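PDB 5O95: ribosomal RNA small subunit methyltransferase E from Legionella pneumophila, which probably methylates the N3 position of a specific uridine in 16S rRNA of the small ribosomal subunit, using S-adenosyl-L-methionine as methyl donor. Local coordinates for residues Arg223-Arg226 and Thr227-Ala231; Gln155-Leu159 and Asp160-Arg164. All coordinates share one frame; numbering follows the deposited sequence.

Contact 1 of 2, residues Arg223-Arg226 and Thr227-Ala231; sequences RVLR and TETAA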
loop_
_atom_site.group_PDB
_atom_site.type_symbol
_atom_site.label_atom_id
_atom_site.label_comp_id
_atom_site.label_asym_id
_atom_site.label_seq_id
_atom_site.Cartn_x
_atom_site.Cartn_y
_atom_site.Cartn_z
ATOM N N ARG B 223 -5.872 12.140 -7.667
ATOM C CA ARG B 223 -6.631 10.906 -7.818
ATOM C C ARG B 223 -7.190 10.489 -6.472
ATOM O O ARG B 223 -6.492 10.558 -5.449
ATOM C CB ARG B 223 -5.726 9.801 -8.381
ATOM C CG ARG B 223 -5.167 10.186 -9.745
ATOM C CD ARG B 223 -4.049 9.251 -10.205
ATOM N NE ARG B 223 -2.852 9.486 -9.390
ATOM C CZ ARG B 223 -1.999 10.489 -9.582
ATOM N NH1 ARG B 223 -2.134 11.342 -10.587
ATOM N NH2 ARG B 223 -0.978 10.613 -8.748
ATOM N N VAL B 224 -8.436 10.037 -6.469
ATOM C CA VAL B 224 -9.055 9.656 -5.200
ATOM C C VAL B 224 -8.475 8.322 -4.779
ATOM O O VAL B 224 -8.586 7.329 -5.508
ATOM C CB VAL B 224 -10.572 9.549 -5.327
ATOM C CG1 VAL B 224 -11.157 9.120 -3.965
ATOM C CG2 VAL B 224 -11.184 10.863 -5.831
ATOM N N LEU B 225 -7.866 8.292 -3.598
ATOM C CA LEU B 225 -7.283 7.069 -3.093
ATOM C C LEU B 225 -8.291 6.330 -2.235
ATOM O O LEU B 225 -9.047 6.942 -1.482
ATOM C CB LEU B 225 -6.058 7.413 -2.250
ATOM C CG LEU B 225 -4.946 8.192 -2.965
ATOM C CD1 LEU B 225 -3.821 8.450 -1.982
ATOM C CD2 LEU B 225 -4.424 7.438 -4.177
ATOM N N ARG B 226 -8.318 5.012 -2.372
ATOM C CA ARG B 226 -8.992 4.204 -1.361
ATOM C C ARG B 226 -8.432 4.510 0.031
ATOM O O ARG B 226 -7.274 4.908 0.181
ATOM C CB ARG B 226 -8.836 2.723 -1.706
ATOM C CG ARG B 226 -9.643 2.305 -2.893
ATOM C CD ARG B 226 -9.388 0.846 -3.244
ATOM N NE ARG B 226 -10.276 0.415 -4.323
ATOM C CZ ARG B 226 -11.549 0.071 -4.151
ATOM N NH1 ARG B 226 -12.095 0.114 -2.940
ATOM N NH2 ARG B 226 -12.282 -0.304 -5.192
ATOM N N THR B 227 -9.265 4.338 1.063
ATOM C CA THR B 227 -8.839 4.714 2.410
ATOM C C THR B 227 -7.590 3.959 2.844
ATOM O O THR B 227 -6.693 4.548 3.453
ATOM C CB THR B 227 -9.972 4.532 3.421
ATOM O OG1 THR B 227 -10.615 3.267 3.207
ATOM C CG2 THR B 227 -10.975 5.664 3.275
ATOM N N GLU B 228 -7.499 2.667 2.513
ATOM C CA GLU B 228 -6.319 1.914 2.912
ATOM C C GLU B 228 -5.108 2.338 2.106
ATOM O O GLU B 228 -3.999 2.389 2.644
ATOM C CB GLU B 228 -6.557 0.400 2.830
ATOM C CG GLU B 228 -6.593 -0.208 1.439
ATOM C CD GLU B 228 -7.951 -0.105 0.756
ATOM O OE1 GLU B 228 -8.844 0.592 1.272
ATOM O OE2 GLU B 228 -8.119 -0.738 -0.306
ATOM N N THR B 229 -5.301 2.701 0.835
ATOM C CA THR B 229 -4.171 3.223 0.078
ATOM C C THR B 229 -3.714 4.543 0.665
ATOM O O THR B 229 -2.508 4.796 0.775
ATOM C CB THR B 229 -4.608 3.447 -1.368
ATOM O OG1 THR B 229 -5.178 2.249 -1.888
ATOM C CG2 THR B 229 -3.383 3.824 -2.226
ATOM N N ALA B 230 -4.663 5.402 1.021
ATOM C CA ALA B 230 -4.351 6.716 1.555
ATOM C C ALA B 230 -3.507 6.617 2.813
ATOM O O ALA B 230 -2.566 7.390 2.986
ATOM C CB ALA B 230 -5.635 7.488 1.859
ATOM N N ALA B 231 -3.879 5.727 3.736
ATOM C CA ALA B 231 -3.074 5.537 4.935
ATOM C C ALA B 231 -1.634 5.222 4.587
ATOM O O ALA B 231 -0.706 5.825 5.136
ATOM C CB ALA B 231 -3.659 4.412 5.786
HETATM O O HOH W 1 -11.350 0.750 -0.224
#
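Leu-225 and Arg-226 meet the first turn of helix 227-242 in the SPOUT-family methyltransferase domain, where Arg-226 takes the N-cap position. The tight part is the backbone and the small side chains around it. Arg-226 O accepts a hydrogen bond from the amide of Ala-230 (N to O 2.8 Å, N-H...O 161°), the first bond of the helix, and CB of Thr-229 lies 3.4 Å from Arg-226 O. On the apolar flank, CB of Leu-225 packs against CB of Ala-230 at 4.1 Å, and CD1 of Leu-225 comes within 4.0 Å of Ala-230 CA. CD2 of Leu-225 touches the methyl CG2 of Thr-229. Leu-225 and Thr-227 belong to the S-adenosyl-L-methionine site seen in a structure of this protein, and the side chain of Ala-230 approaches another residue of that site, Leu-174, so this helix start probably forms part of the wall of that pocket.

The polar side is looser. Arg-226 runs out extended from CG to NE, alongside Glu-228 and pointing the same way, with the guanidinium and carboxylate planes turned 42° apart. Glu-228 reaches this place by a bend at chi2 (-84°), which brings OE2 to 3.6 Å from Arg-226 CD, but the charged ends do not touch. That oxygen instead forms a salt bridge with Lys-101 of the second subunit, while the backbone N of Arg-226 makes a hydrogen bond to Glu-104 of that second subunit, so the helix start is also part of the dimer interface. A water links the two side chains: it lies in the guanidinium plane, accepts from Arg-226 NH1 at 2.9 Å and donates to Glu-228 OE1.

Contact 2 of 2, residues Gln155-Leu159 and Asp160-Arg164; sequences QPVYL and DQFVR
Val-157, at the end of strand 152-158, packs over the first turn of helix 159-165, with Tyr-158 as the N-cap residue of this strand-to-helix turn. Two backbone hydrogen bonds open the helix. The amide of Phe-162 donates to Tyr-158 O (3.1 Å), and that of Val-163 to Leu-159 O at 3.0 Å and a nearly straight 169°.

Van der Waals contacts follow the two branches of Val-157. The apolar one is CG2, which sits 3.9 Å from CB of Phe-162 and lies at the edge of the phenyl ring, near its plane; CG1 meets the polar amide end of Gln-161, 3.4 Å from OE1. Gln-161 crosses Val-157 at about a right angle, its CG anti to the backbone N (chi1 -178°) and the chain extended beyond it. A second apolar pair forms one turn on, where CD1 of Leu-159 touches CG1 of Val-163 at 4.1 Å.

Polar contacts lie on the more exposed side. CG of Asp-160 sits between the backbone N and the carbonyl carbon (chi1 60°), which brings OD1 over to the Gln-161 amide for a weak bond and to 3.4 Å from CB of Tyr-158. A water accepts from Tyr-158 N and donates to Gln-161 OE1, the latter contact unusually short at 2.5 Å, while NE2 of Gln-161 bonds to Glu-165.

Strand 109-114 flanks Val-157 through backbone bonds to Pro-112 and Ile-114; Phe-162 makes an edge-to-face stack with His-84 of strand 82-88, and Leu-159 and Val-163 pack on helix 204-212.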
loop_
_atom_site.group_PDB
_atom_site.type_symbol
_atom_site.label_atom_id
_atom_site.label_comp_id
_atom_site.label_asym_id
_atom_site.label_seq_id
_atom_site.Cartn_x
_atom_site.Cartn_y
_atom_site.Cartn_z
ATOM N N GLN B 155 -7.342 2.420 22.074
ATOM C CA GLN B 155 -8.762 2.094 22.034
ATOM C C GLN B 155 -9.481 3.010 21.039
ATOM O O GLN B 155 -9.117 4.185 20.902
ATOM C CB GLN B 155 -9.360 2.256 23.425
ATOM C CG GLN B 155 -8.912 1.185 24.395
ATOM C CD GLN B 155 -9.318 -0.202 23.944
ATOM O OE1 GLN B 155 -10.463 -0.430 23.539
ATOM N NE2 GLN B 155 -8.377 -1.136 23.999
ATOM N N PRO B 156 -10.489 2.508 20.322
ATOM C CA PRO B 156 -11.221 3.369 19.385
ATOM C C PRO B 156 -11.854 4.555 20.099
ATOM O O PRO B 156 -12.305 4.451 21.241
ATOM C CB PRO B 156 -12.288 2.435 18.804
ATOM C CG PRO B 156 -11.707 1.064 18.953
ATOM C CD PRO B 156 -10.961 1.114 20.264
ATOM N N VAL B 157 -11.881 5.701 19.410
ATOM C CA VAL B 157 -12.523 6.898 19.943
ATOM C C VAL B 157 -13.237 7.614 18.807
ATOM O O VAL B 157 -12.923 7.428 17.626
ATOM C CB VAL B 157 -11.549 7.882 20.637
ATOM C CG1 VAL B 157 -10.904 7.257 21.882
ATOM C CG2 VAL B 157 -10.499 8.396 19.667
ATOM N N TYR B 158 -14.205 8.448 19.191
ATOM C CA TYR B 158 -14.825 9.342 18.224
ATOM C C TYR B 158 -13.900 10.509 17.903
ATOM O O TYR B 158 -12.976 10.840 18.651
ATOM C CB TYR B 158 -16.159 9.875 18.752
ATOM C CG TYR B 158 -17.275 8.859 18.711
ATOM C CD1 TYR B 158 -17.445 7.944 19.737
ATOM C CD2 TYR B 158 -18.149 8.805 17.634
ATOM C CE1 TYR B 158 -18.458 7.005 19.695
ATOM C CE2 TYR B 158 -19.165 7.875 17.586
ATOM C CZ TYR B 158 -19.314 6.976 18.615
ATOM O OH TYR B 158 -20.326 6.047 18.570
ATOM N N LEU B 159 -14.177 11.147 16.770
ATOM C CA LEU B 159 -13.308 12.207 16.273
ATOM C C LEU B 159 -13.145 13.332 17.292
ATOM O O LEU B 159 -12.053 13.896 17.428
ATOM C CB LEU B 159 -13.873 12.747 14.959
ATOM C CG LEU B 159 -13.145 13.926 14.311
ATOM C CD1 LEU B 159 -11.847 13.485 13.621
ATOM C CD2 LEU B 159 -14.064 14.628 13.331
ATOM N N ASP B 160 -14.216 13.690 18.005
ATOM C CA ASP B 160 -14.109 14.810 18.932
ATOM C C ASP B 160 -13.146 14.505 20.074
ATOM O O ASP B 160 -12.352 15.368 20.468
ATOM C CB ASP B 160 -15.484 15.244 19.457
ATOM C CG ASP B 160 -16.210 14.148 20.204
ATOM O OD1 ASP B 160 -15.815 12.971 20.118
ATOM O OD2 ASP B 160 -17.203 14.474 20.884
ATOM N N GLN B 161 -13.198 13.287 20.617
ATOM C CA GLN B 161 -12.210 12.900 21.620
ATOM C C GLN B 161 -10.801 12.912 21.044
ATOM O O GLN B 161 -9.854 13.350 21.709
ATOM C CB GLN B 161 -12.531 11.524 22.202
ATOM C CG GLN B 161 -11.542 11.112 23.274
ATOM C CD GLN B 161 -11.965 9.871 24.031
ATOM O OE1 GLN B 161 -12.955 9.226 23.691
ATOM N NE2 GLN B 161 -11.203 9.525 25.064
ATOM N N PHE B 162 -10.632 12.441 19.807
ATOM C CA PHE B 162 -9.288 12.389 19.244
ATOM C C PHE B 162 -8.687 13.781 19.098
ATOM O O PHE B 162 -7.532 14.010 19.472
ATOM C CB PHE B 162 -9.262 11.649 17.909
ATOM C CG PHE B 162 -7.887 11.514 17.354
ATOM C CD1 PHE B 162 -7.069 10.467 17.746
ATOM C CD2 PHE B 162 -7.395 12.456 16.462
ATOM C CE1 PHE B 162 -5.779 10.354 17.242
ATOM C CE2 PHE B 162 -6.109 12.352 15.962
ATOM C CZ PHE B 162 -5.301 11.302 16.355
ATOM N N VAL B 163 -9.446 14.728 18.541
ATOM C CA VAL B 163 -8.879 16.061 18.368
ATOM C C VAL B 163 -8.684 16.769 19.707
ATOM O O VAL B 163 -7.752 17.567 19.861
ATOM C CB VAL B 163 -9.667 16.895 17.338
ATOM C CG1 VAL B 163 -9.825 16.106 16.040
ATOM C CG2 VAL B 163 -11.013 17.346 17.891
ATOM N N ARG B 164 -9.533 16.479 20.701
ATOM C CA ARG B 164 -9.392 17.128 22.000
ATOM C C ARG B 164 -8.093 16.703 22.680
ATOM O O ARG B 164 -7.413 17.526 23.305
ATOM C CB ARG B 164 -10.616 16.825 22.869
ATOM C CG ARG B 164 -10.317 16.644 24.350
ATOM C CD ARG B 164 -11.585 16.749 25.194
ATOM N NE ARG B 164 -12.704 16.011 24.615
ATOM C CZ ARG B 164 -13.010 14.754 24.917
ATOM N NH1 ARG B 164 -12.280 14.085 25.800
ATOM N NH2 ARG B 164 -14.048 14.165 24.335
HETATM O O HOH W 2 -14.790 9.001 21.942
#

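How the contacts relate
Contact 2 comes first along the chain and contact 1 follows it, both inside the RNA methyltransferase domain. Their centres lie 21 Å apart and their nearest atoms about 13 Å, so they do not touch. Each marks the start of a helix, and the strands preceding those helices, 152-158 and 216-218, are the two outermost of the six-stranded parallel sheet within this chain. Contact 2 is untouched by the other protein chain, whereas contact 1 lies against the second subunit and holds residues of the cofactor site. Similar local helix starts thus serve different settings: one in the domain's own packing, the other where dimer interface and cofactor pocket meet.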